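Local coordinates for protein replicative DNA helicase (Mycobacterium tuberculosis, PDB 2R5U) that probably unwinds duplex DNA ahead of the replisome as a hexameric, ATP-driven 5'-3' helicase, of which this chain is the N-terminal domain, at residues B[51-55]-B[123-127]; B[57-61]-B[130-134]; B[62-68]-B[100-106]; B[141-145]-B[161-165]. All coordinates share one frame; numbering follows the deposited sequence.

The four contacts show how chemistry follows position in an all-helical domain. Interactions 1, 2 and 4 share helix 119-147, which is used in turn by the chain around 51-55, by the loop 57-61 and by helix 155-169. Interactions 1 and 2 are neighbours, their centres about 10 Å apart; the first is apolar, the second ruled by two arginines. Interaction 3 joins other elements of the globular part and is the most buried, with aliphatic packing and a doubtful polar pair at one side. Interaction 4, with its centre about 32 Å from that of interaction 3, lies out on the helical hairpin, where a salt bridge and subunit packing take over.

Interaction 1 (B[51-55]-B[123-127])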
# COMPACT_ATOMS: atom_id res chain seq x y z
N VAL B 51 11.62 -39.49 7.57
CA VAL B 51 10.59 -38.49 7.77
C VAL B 51 10.25 -37.77 6.45
O VAL B 51 9.06 -37.54 6.13
CB VAL B 51 11.03 -37.50 8.90
CG1 VAL B 51 10.16 -36.27 8.95
CG2 VAL B 51 10.99 -38.24 10.26
N LEU B 52 11.29 -37.42 5.70
CA LEU B 52 11.16 -36.77 4.41
C LEU B 52 10.35 -37.55 3.38
O LEU B 52 9.70 -36.95 2.54
CB LEU B 52 12.54 -36.41 3.84
CG LEU B 52 13.03 -35.03 4.22
CD1 LEU B 52 14.39 -34.78 3.61
CD2 LEU B 52 12.04 -34.02 3.66
N GLU B 53 10.41 -38.88 3.45
CA GLU B 53 9.56 -39.74 2.62
C GLU B 53 8.07 -39.45 2.79
O GLU B 53 7.27 -39.66 1.87
CB GLU B 53 9.75 -41.20 3.00
CG GLU B 53 11.19 -41.59 3.19
CD GLU B 53 11.73 -42.32 2.02
OE1 GLU B 53 12.14 -43.49 2.21
OE2 GLU B 53 11.73 -41.74 0.90
N ARG B 54 7.70 -38.98 3.97
CA ARG B 54 6.30 -38.89 4.34
C ARG B 54 5.75 -37.47 4.43
O ARG B 54 4.58 -37.25 4.13
CB ARG B 54 6.06 -39.61 5.66
CG ARG B 54 6.12 -41.11 5.57
CD ARG B 54 6.64 -41.62 6.87
NE ARG B 54 6.76 -43.08 6.96
CZ ARG B 54 7.90 -43.75 6.79
NH1 ARG B 54 9.03 -43.12 6.47
NH2 ARG B 54 7.91 -45.07 6.92
N LEU B 55 6.59 -36.54 4.86
CA LEU B 55 6.13 -35.18 5.13
C LEU B 55 6.46 -34.19 4.03
O LEU B 55 7.45 -34.32 3.31
CB LEU B 55 6.68 -34.67 6.48
CG LEU B 55 6.27 -35.46 7.72
CD1 LEU B 55 6.67 -34.74 8.97
CD2 LEU B 55 4.77 -35.74 7.71
N ALA B 123 5.93 -39.85 11.81
CA ALA B 123 5.75 -39.01 10.62
C ALA B 123 4.47 -39.41 9.88
O ALA B 123 3.76 -38.56 9.39
CB ALA B 123 6.94 -39.11 9.69
N SER B 124 4.19 -40.72 9.81
CA SER B 124 2.98 -41.20 9.15
C SER B 124 1.69 -40.68 9.84
O SER B 124 0.70 -40.39 9.16
CB SER B 124 3.00 -42.72 8.97
OG SER B 124 2.50 -43.42 10.11
N ILE B 125 1.74 -40.53 11.17
CA ILE B 125 0.65 -39.95 11.95
C ILE B 125 0.50 -38.48 11.58
O ILE B 125 -0.61 -38.03 11.27
CB ILE B 125 0.88 -40.07 13.49
CG1 ILE B 125 0.83 -41.53 13.97
CG2 ILE B 125 -0.12 -39.19 14.25
CD1 ILE B 125 -0.55 -42.19 13.86
N VAL B 126 1.61 -37.75 11.60
CA VAL B 126 1.61 -36.33 11.28
C VAL B 126 1.08 -36.08 9.86
O VAL B 126 0.33 -35.14 9.64
CB VAL B 126 3.01 -35.66 11.50
CG1 VAL B 126 2.99 -34.21 11.08
CG2 VAL B 126 3.44 -35.75 12.98
N ALA B 127 1.48 -36.93 8.92
CA ALA B 127 1.03 -36.86 7.52
C ALA B 127 -0.48 -37.12 7.36
O ALA B 127 -1.14 -36.41 6.60
CB ALA B 127 1.83 -37.84 6.68
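With CG anti to its carbonyl carbon (chi1 -61°), Leu55 sends CD2 against the helix at Ala123, Val126 and Ala127, while Arg54, turned the same way about its first torsion (chi1 -73°) and bent at the second, lays its CD over Ala123. Leu55 CD2 stands 3.4 Å from Ala123 O and 3.8 Å from Ala127 CB, with Val126 CG1 4.1 Å from the same methyl, which is thus received between successive turns of helix 119-147. Ala123 CB answers in the other direction: it meets Arg54 CD at 3.8 Å and, more loosely, Val51 CG2 at 4.2 Å.

The small alanines at both turns are consistent with the close backbones; the CA atoms of Val51 and Ala123 are 5.6 Å apart. Val51 O accepts from both Arg54 N and Leu55 N, in a turn where Arg54 points at the long helix and the end of Leu55 reaches it. Ser124 CB lies at the edge of the Arg54 guanidinium, whose NH1 is bonded to Asp50 O; Ser124 OG is likewise engaged within its own helix, by Tyr121 O. Val51 also packs on Val37 and Met41 of helix 31-43. Since Arg54 NH1 and Ser124 OG bond within their own surroundings, what joins the two segments is shape: small alanines admit a leucine methyl and the aliphatic part of an arginine, and apolar packing does the holding.

Interaction 2 (B[57-61]-B[130-134]); sequences PGDFY and ALLRR
Two consecutive arginines of helix 119-147 grip the loop 57-61 through its carbonyls, one at the packed heart of the contact and one at its open side. In the packed part, Arg133 NH2 donates to Asp59 O at 2.9 Å. The oxygen is near the guanidinium plane, but the nitrogen rides above the carbonyl plane, 68° out of it. A water bonded to Asp59 O at 2.6 Å also reaches Arg133 NH1, whose other partner is Pro28 O. Over one face of this guanidinium sits Tyr61 CB, and Tyr61 CD2 touches Arg133 CD at 3.6 Å. A nearly eclipsed third torsion (chi3 -6°) turns the guanidinium back under Tyr61 CB. Ala130 CB fits under the Asp59 carboxylate, 3.3 Å from OD1, where the two backbones come nearest.

Toward Pro57 and Gly58 the contact is more exposed and buries less of the loop's surface. Arg134 runs extended from CG to NE and spends NH2 on Pro57 O at 2.9 Å, with the acceptor in its plane. Asp59 OD1 hangs over the guanidinium face, 3.3 Å from Arg134 NH2, so this salt bridge works by charge alone; Asp59 OD2 is taken by Arg56 N. Gly58, at positive phi, brings its backbone close to Arg134. Here the connector between helix 45-52 and helix 63-77 is held on the long helix that leads from the globular part of this DnaB N-terminal domain into its helical hairpin.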
# COMPACT_ATOMS: atom_id res chain seq x y z
N PRO B 57 6.37 -29.67 3.31
CA PRO B 57 6.22 -28.36 3.98
C PRO B 57 4.77 -28.04 4.36
O PRO B 57 3.85 -28.30 3.58
CB PRO B 57 6.73 -27.34 2.94
CG PRO B 57 7.00 -28.13 1.67
CD PRO B 57 7.21 -29.56 2.10
N GLY B 58 4.57 -27.52 5.56
CA GLY B 58 3.23 -27.14 6.02
C GLY B 58 2.50 -28.21 6.81
O GLY B 58 1.43 -27.93 7.36
N ASP B 59 3.06 -29.41 6.89
CA ASP B 59 2.40 -30.55 7.56
C ASP B 59 2.26 -30.44 9.10
O ASP B 59 1.41 -31.09 9.72
CB ASP B 59 3.05 -31.87 7.16
CG ASP B 59 2.58 -32.39 5.78
OD1 ASP B 59 1.62 -31.83 5.20
OD2 ASP B 59 3.17 -33.37 5.29
N PHE B 60 3.08 -29.60 9.71
CA PHE B 60 3.03 -29.44 11.16
C PHE B 60 1.93 -28.44 11.51
O PHE B 60 1.86 -27.38 10.91
CB PHE B 60 4.38 -28.97 11.69
CG PHE B 60 5.41 -30.05 11.70
CD1 PHE B 60 6.14 -30.34 10.55
CD2 PHE B 60 5.59 -30.85 12.83
CE1 PHE B 60 7.09 -31.37 10.55
CE2 PHE B 60 6.53 -31.88 12.84
CZ PHE B 60 7.29 -32.13 11.68
N TYR B 61 1.05 -28.81 12.44
CA TYR B 61 0.02 -27.89 12.91
C TYR B 61 0.62 -26.73 13.69
O TYR B 61 0.28 -25.57 13.46
CB TYR B 61 -1.03 -28.60 13.79
CG TYR B 61 -2.09 -27.63 14.28
CD1 TYR B 61 -2.20 -27.32 15.63
CD2 TYR B 61 -2.94 -26.97 13.38
CE1 TYR B 61 -3.17 -26.41 16.09
CE2 TYR B 61 -3.90 -26.05 13.81
CZ TYR B 61 -4.01 -25.78 15.17
OH TYR B 61 -4.96 -24.88 15.61
N ALA B 130 -2.23 -34.14 8.71
CA ALA B 130 -2.08 -33.06 7.76
C ALA B 130 -3.06 -33.25 6.59
O ALA B 130 -3.73 -32.30 6.21
CB ALA B 130 -0.66 -32.97 7.26
N LEU B 131 -3.15 -34.47 6.05
CA LEU B 131 -4.12 -34.79 4.98
C LEU B 131 -5.54 -34.35 5.36
O LEU B 131 -6.17 -33.56 4.65
CB LEU B 131 -4.09 -36.27 4.60
CG LEU B 131 -4.80 -36.69 3.29
CD1 LEU B 131 -4.45 -35.73 2.15
CD2 LEU B 131 -4.42 -38.11 2.91
N LEU B 132 -5.99 -34.84 6.51
CA LEU B 132 -7.29 -34.49 7.07
C LEU B 132 -7.52 -33.00 7.33
O LEU B 132 -8.61 -32.47 7.01
CB LEU B 132 -7.57 -35.31 8.32
CG LEU B 132 -7.64 -36.83 8.12
CD1 LEU B 132 -7.63 -37.53 9.47
CD2 LEU B 132 -8.89 -37.21 7.31
N ARG B 133 -6.52 -32.31 7.88
CA ARG B 133 -6.59 -30.85 8.04
C ARG B 133 -6.72 -30.11 6.73
O ARG B 133 -7.48 -29.14 6.65
CB ARG B 133 -5.37 -30.29 8.79
CG ARG B 133 -5.71 -29.64 10.09
CD ARG B 133 -4.59 -28.83 10.77
NE ARG B 133 -3.25 -28.88 10.15
CZ ARG B 133 -2.38 -29.89 10.24
NH1 ARG B 133 -2.66 -31.01 10.90
NH2 ARG B 133 -1.20 -29.77 9.63
N ARG B 134 -5.96 -30.51 5.72
CA ARG B 134 -6.04 -29.88 4.40
C ARG B 134 -7.41 -30.09 3.75
O ARG B 134 -7.87 -29.24 2.98
CB ARG B 134 -4.91 -30.34 3.49
CG ARG B 134 -3.66 -29.50 3.70
CD ARG B 134 -2.41 -30.06 3.06
NE ARG B 134 -1.23 -29.40 3.64
CZ ARG B 134 0.02 -29.54 3.20
NH1 ARG B 134 0.29 -30.32 2.16
NH2 ARG B 134 1.00 -28.89 3.82
O HOH W 1 -0.17 -32.78 10.92

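Interaction 3 (B[62-68]-B[100-106]); sequences RPAHQNV and IGGAPYL
Helix 63-68 and the segment 102-106 of helix 102-111 run almost perpendicular, at 87° with their axes 12.5 Å apart, and the gap is filled from the second segment by Ile100, Tyr105 and Leu106. Ile100 precedes the positive-phi Gly101 of a Schellman motif that closes the preceding helix, and the turn presents its branches to helix 63-77. Ile100 CG2 meets Ala64 CB at 3.6 Å. With chi1 at 72°, Ile100 CG1 lies between its own backbone N and carbonyl carbon and carries CD1 across to Val68 CG2, 3.7 Å away. The other branch of the valine, CG1, slides alongside Leu106 CD2 at 4.1 Å.

Tyr105 comes in ring-edge first: Val68 CG2 lies near the ring plane, and OH approaches the edge of the His65 imidazole. His65 NE2 makes a weak hydrogen bond to Tyr105 OH, but that oxygen is crowded in the model, so its position is uncertain. The firmer bond of His65 is from ND1 to Glu34 OE1 of helix 31-43, while Arg62 CD lies over one imidazole face, toward its rim. Leu91 of helix 84-93 backs Ile100. Cohesion therefore comes mainly from buried aliphatic carbons, with the histidine positioned by Glu34 rather than dependably by the tyrosine.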
# COMPACT_ATOMS: atom_id res chain seq x y z
N ARG B 62 1.52 -27.03 14.62
CA ARG B 62 2.11 -25.98 15.46
C ARG B 62 3.22 -25.24 14.70
O ARG B 62 4.16 -25.87 14.23
CB ARG B 62 2.67 -26.60 16.74
CG ARG B 62 2.62 -25.66 17.92
CD ARG B 62 3.43 -26.20 19.06
NE ARG B 62 4.52 -25.30 19.47
CZ ARG B 62 4.42 -24.39 20.43
NH1 ARG B 62 5.47 -23.65 20.76
NH2 ARG B 62 3.27 -24.23 21.09
N PRO B 63 3.11 -23.90 14.58
CA PRO B 63 4.13 -23.06 13.92
C PRO B 63 5.58 -23.26 14.43
O PRO B 63 6.50 -23.35 13.62
CB PRO B 63 3.64 -21.63 14.20
CG PRO B 63 2.17 -21.77 14.36
CD PRO B 63 1.96 -23.08 15.04
N ALA B 64 5.78 -23.35 15.75
CA ALA B 64 7.10 -23.64 16.30
C ALA B 64 7.70 -24.94 15.73
O ALA B 64 8.89 -24.99 15.44
CB ALA B 64 7.06 -23.69 17.83
N HIS B 65 6.86 -25.96 15.58
CA HIS B 65 7.28 -27.24 15.04
C HIS B 65 7.66 -27.15 13.56
O HIS B 65 8.64 -27.73 13.16
CB HIS B 65 6.23 -28.33 15.27
CG HIS B 65 5.98 -28.63 16.71
ND1 HIS B 65 4.94 -29.43 17.13
CD2 HIS B 65 6.64 -28.24 17.83
CE1 HIS B 65 4.98 -29.53 18.45
NE2 HIS B 65 6.00 -28.82 18.90
N GLN B 66 6.88 -26.40 12.76
CA GLN B 66 7.25 -26.18 11.35
C GLN B 66 8.60 -25.48 11.25
O GLN B 66 9.39 -25.81 10.38
CB GLN B 66 6.20 -25.36 10.57
CG GLN B 66 6.41 -25.42 9.04
CD GLN B 66 6.15 -26.81 8.48
OE1 GLN B 66 7.05 -27.45 7.90
NE2 GLN B 66 4.94 -27.31 8.69
N ASN B 67 8.84 -24.51 12.12
CA ASN B 67 10.09 -23.75 12.12
C ASN B 67 11.27 -24.69 12.38
O ASN B 67 12.30 -24.62 11.69
CB ASN B 67 10.09 -22.67 13.22
CG ASN B 67 9.15 -21.48 12.93
OD1 ASN B 67 8.78 -21.19 11.78
ND2 ASN B 67 8.80 -20.76 13.98
N VAL B 68 11.11 -25.57 13.38
CA VAL B 68 12.18 -26.51 13.73
C VAL B 68 12.44 -27.44 12.55
O VAL B 68 13.59 -27.60 12.13
CB VAL B 68 11.86 -27.31 14.99
CG1 VAL B 68 12.96 -28.39 15.25
CG2 VAL B 68 11.74 -26.36 16.18
N ILE B 100 10.46 -19.95 19.73
CA ILE B 100 10.15 -21.32 20.15
C ILE B 100 10.62 -21.69 21.57
O ILE B 100 10.24 -22.74 22.10
CB ILE B 100 10.69 -22.36 19.12
CG1 ILE B 100 12.22 -22.46 19.20
CG2 ILE B 100 10.26 -22.00 17.69
CD1 ILE B 100 12.78 -23.75 18.66
N GLY B 101 11.44 -20.84 22.18
CA GLY B 101 11.91 -21.07 23.55
C GLY B 101 13.34 -21.60 23.65
O GLY B 101 13.69 -22.28 24.63
N GLY B 102 14.15 -21.33 22.64
CA GLY B 102 15.59 -21.57 22.72
C GLY B 102 16.00 -23.02 22.66
O GLY B 102 15.17 -23.91 22.46
N ALA B 103 17.31 -23.26 22.82
CA ALA B 103 17.85 -24.61 22.79
C ALA B 103 17.22 -25.53 23.84
O ALA B 103 17.10 -26.73 23.58
CB ALA B 103 19.39 -24.61 22.93
N PRO B 104 16.80 -24.98 25.01
CA PRO B 104 16.13 -25.86 25.99
C PRO B 104 14.90 -26.54 25.38
O PRO B 104 14.63 -27.70 25.70
CB PRO B 104 15.69 -24.88 27.09
CG PRO B 104 16.64 -23.74 26.98
CD PRO B 104 16.89 -23.59 25.52
N TYR B 105 14.20 -25.85 24.49
CA TYR B 105 13.06 -26.48 23.81
C TYR B 105 13.50 -27.66 22.92
O TYR B 105 12.84 -28.70 22.91
CB TYR B 105 12.29 -25.45 22.99
CG TYR B 105 11.13 -26.06 22.29
CD1 TYR B 105 11.03 -26.02 20.90
CD2 TYR B 105 10.13 -26.71 23.02
CE1 TYR B 105 9.95 -26.59 20.25
CE2 TYR B 105 9.05 -27.30 22.38
CZ TYR B 105 8.97 -27.23 21.00
OH TYR B 105 7.92 -27.81 20.36
N LEU B 106 14.60 -27.49 22.19
CA LEU B 106 15.16 -28.58 21.39
C LEU B 106 15.56 -29.77 22.25
O LEU B 106 15.36 -30.92 21.85
CB LEU B 106 16.35 -28.10 20.55
CG LEU B 106 16.12 -26.91 19.62
CD1 LEU B 106 17.43 -26.65 18.87
CD2 LEU B 106 14.97 -27.20 18.65

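Interaction 4 (B[141-145]-B[161-165])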
# COMPACT_ATOMS: atom_id res chain seq x y z
N ARG B 141 -12.97 -23.64 2.27
CA ARG B 141 -12.67 -22.76 1.15
C ARG B 141 -13.73 -22.89 0.04
O ARG B 141 -14.18 -21.89 -0.51
CB ARG B 141 -11.27 -23.02 0.60
CG ARG B 141 -10.66 -21.80 -0.03
CD ARG B 141 -9.13 -21.90 -0.13
NE ARG B 141 -8.46 -21.99 1.17
CZ ARG B 141 -7.62 -22.96 1.54
NH1 ARG B 141 -7.31 -23.95 0.71
NH2 ARG B 141 -7.08 -22.93 2.75
N VAL B 142 -14.13 -24.13 -0.25
CA VAL B 142 -15.17 -24.41 -1.25
C VAL B 142 -16.53 -23.81 -0.86
O VAL B 142 -17.18 -23.17 -1.69
CB VAL B 142 -15.28 -25.93 -1.54
CG1 VAL B 142 -16.53 -26.25 -2.37
CG2 VAL B 142 -14.02 -26.41 -2.25
N VAL B 143 -16.93 -24.01 0.39
CA VAL B 143 -18.12 -23.38 0.96
C VAL B 143 -18.07 -21.87 0.75
O VAL B 143 -19.01 -21.27 0.21
CB VAL B 143 -18.29 -23.71 2.46
CG1 VAL B 143 -19.49 -22.99 3.05
CG2 VAL B 143 -18.45 -25.19 2.65
N GLN B 144 -16.96 -21.24 1.16
CA GLN B 144 -16.78 -19.81 0.96
C GLN B 144 -17.00 -19.37 -0.49
O GLN B 144 -17.68 -18.37 -0.73
CB GLN B 144 -15.40 -19.34 1.44
CG GLN B 144 -15.31 -19.18 2.95
CD GLN B 144 -13.89 -18.92 3.44
OE1 GLN B 144 -13.67 -18.68 4.63
NE2 GLN B 144 -12.92 -18.97 2.52
N TYR B 145 -16.44 -20.12 -1.44
CA TYR B 145 -16.61 -19.84 -2.87
C TYR B 145 -18.06 -19.96 -3.34
O TYR B 145 -18.50 -19.19 -4.20
CB TYR B 145 -15.74 -20.76 -3.74
CG TYR B 145 -14.24 -20.56 -3.62
CD1 TYR B 145 -13.36 -21.50 -4.16
CD2 TYR B 145 -13.70 -19.46 -2.94
CE1 TYR B 145 -11.98 -21.33 -4.05
CE2 TYR B 145 -12.32 -19.29 -2.82
CZ TYR B 145 -11.47 -20.23 -3.38
OH TYR B 145 -10.11 -20.06 -3.26
N ARG B 161 -12.10 -22.95 -9.29
CA ARG B 161 -11.30 -22.57 -8.12
C ARG B 161 -11.50 -23.60 -7.02
O ARG B 161 -10.52 -24.05 -6.40
CB ARG B 161 -11.65 -21.16 -7.59
CG ARG B 161 -11.54 -20.01 -8.60
CD ARG B 161 -10.37 -20.20 -9.55
NE ARG B 161 -10.74 -19.95 -10.94
CZ ARG B 161 -10.22 -18.99 -11.69
NH1 ARG B 161 -9.29 -18.18 -11.20
NH2 ARG B 161 -10.61 -18.84 -12.95
N ALA B 162 -12.76 -23.97 -6.80
CA ALA B 162 -13.13 -25.04 -5.86
C ALA B 162 -12.37 -26.34 -6.13
O ALA B 162 -11.79 -26.92 -5.21
CB ALA B 162 -14.63 -25.27 -5.88
N GLN B 163 -12.36 -26.78 -7.38
CA GLN B 163 -11.68 -28.03 -7.76
C GLN B 163 -10.15 -27.96 -7.61
O GLN B 163 -9.52 -28.93 -7.16
CB GLN B 163 -12.08 -28.44 -9.17
CG GLN B 163 -13.58 -28.74 -9.31
CD GLN B 163 -14.00 -29.00 -10.73
OE1 GLN B 163 -13.26 -28.70 -11.67
NE2 GLN B 163 -15.20 -29.56 -10.90
N ALA B 164 -9.56 -26.82 -7.97
CA ALA B 164 -8.15 -26.54 -7.74
C ALA B 164 -7.74 -26.73 -6.27
O ALA B 164 -6.63 -27.17 -5.98
CB ALA B 164 -7.78 -25.13 -8.23
N GLU B 165 -8.65 -26.41 -5.34
CA GLU B 165 -8.40 -26.57 -3.90
C GLU B 165 -8.21 -28.04 -3.50
O GLU B 165 -7.28 -28.37 -2.76
CB GLU B 165 -9.51 -25.94 -3.05
CG GLU B 165 -9.68 -24.45 -3.23
CD GLU B 165 -8.45 -23.65 -2.83
OE1 GLU B 165 -7.70 -24.12 -1.94
OE2 GLU B 165 -8.25 -22.54 -3.37
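Glu165 is shared by two side chains of the facing helix, one oxygen to each. Arg141 NH1 donates to OE1 of Glu165 at 2.7 Å with an N-H...O angle of 156°, a charged hydrogen bond that leaves the guanidinium at its edge yet meets the carboxylate from above its plane. Tyr145 OH gives a longer bond of 3.1 Å to Glu165 OE2, again from above the plane. Holding both oxygens probably restrains rotation of the carboxylate, and the arginine would favour its charged form. Glu165 reaches the pair by bending back at its second torsion (chi2 -62°), which also sets its carboxylate against the Arg141 CD methylene.

Farther along, the tyrosine ring rests against Arg161 and Ala162 of the second helix. Its CE1 touches Arg161 CB at 3.6 Å, and the backbone N of Ala162 approaches the ring edge. Arg161 then leads its charged end away. On the other flank Val142 CG2 packs on Ala162 CB at 3.9 Å, beside the point where the backbones are nearest, 5.1 Å between the CA atoms of Val142 and Ala162. A second subunit covers this flank: its Gly139 packs on Val142 and its Ile166 on Ala162. Helices 119-147 and 155-169 run antiparallel, 178° apart here, and form the helical hairpin of the DnaB N-terminal domain, through which subunits pair in the hexameric ring.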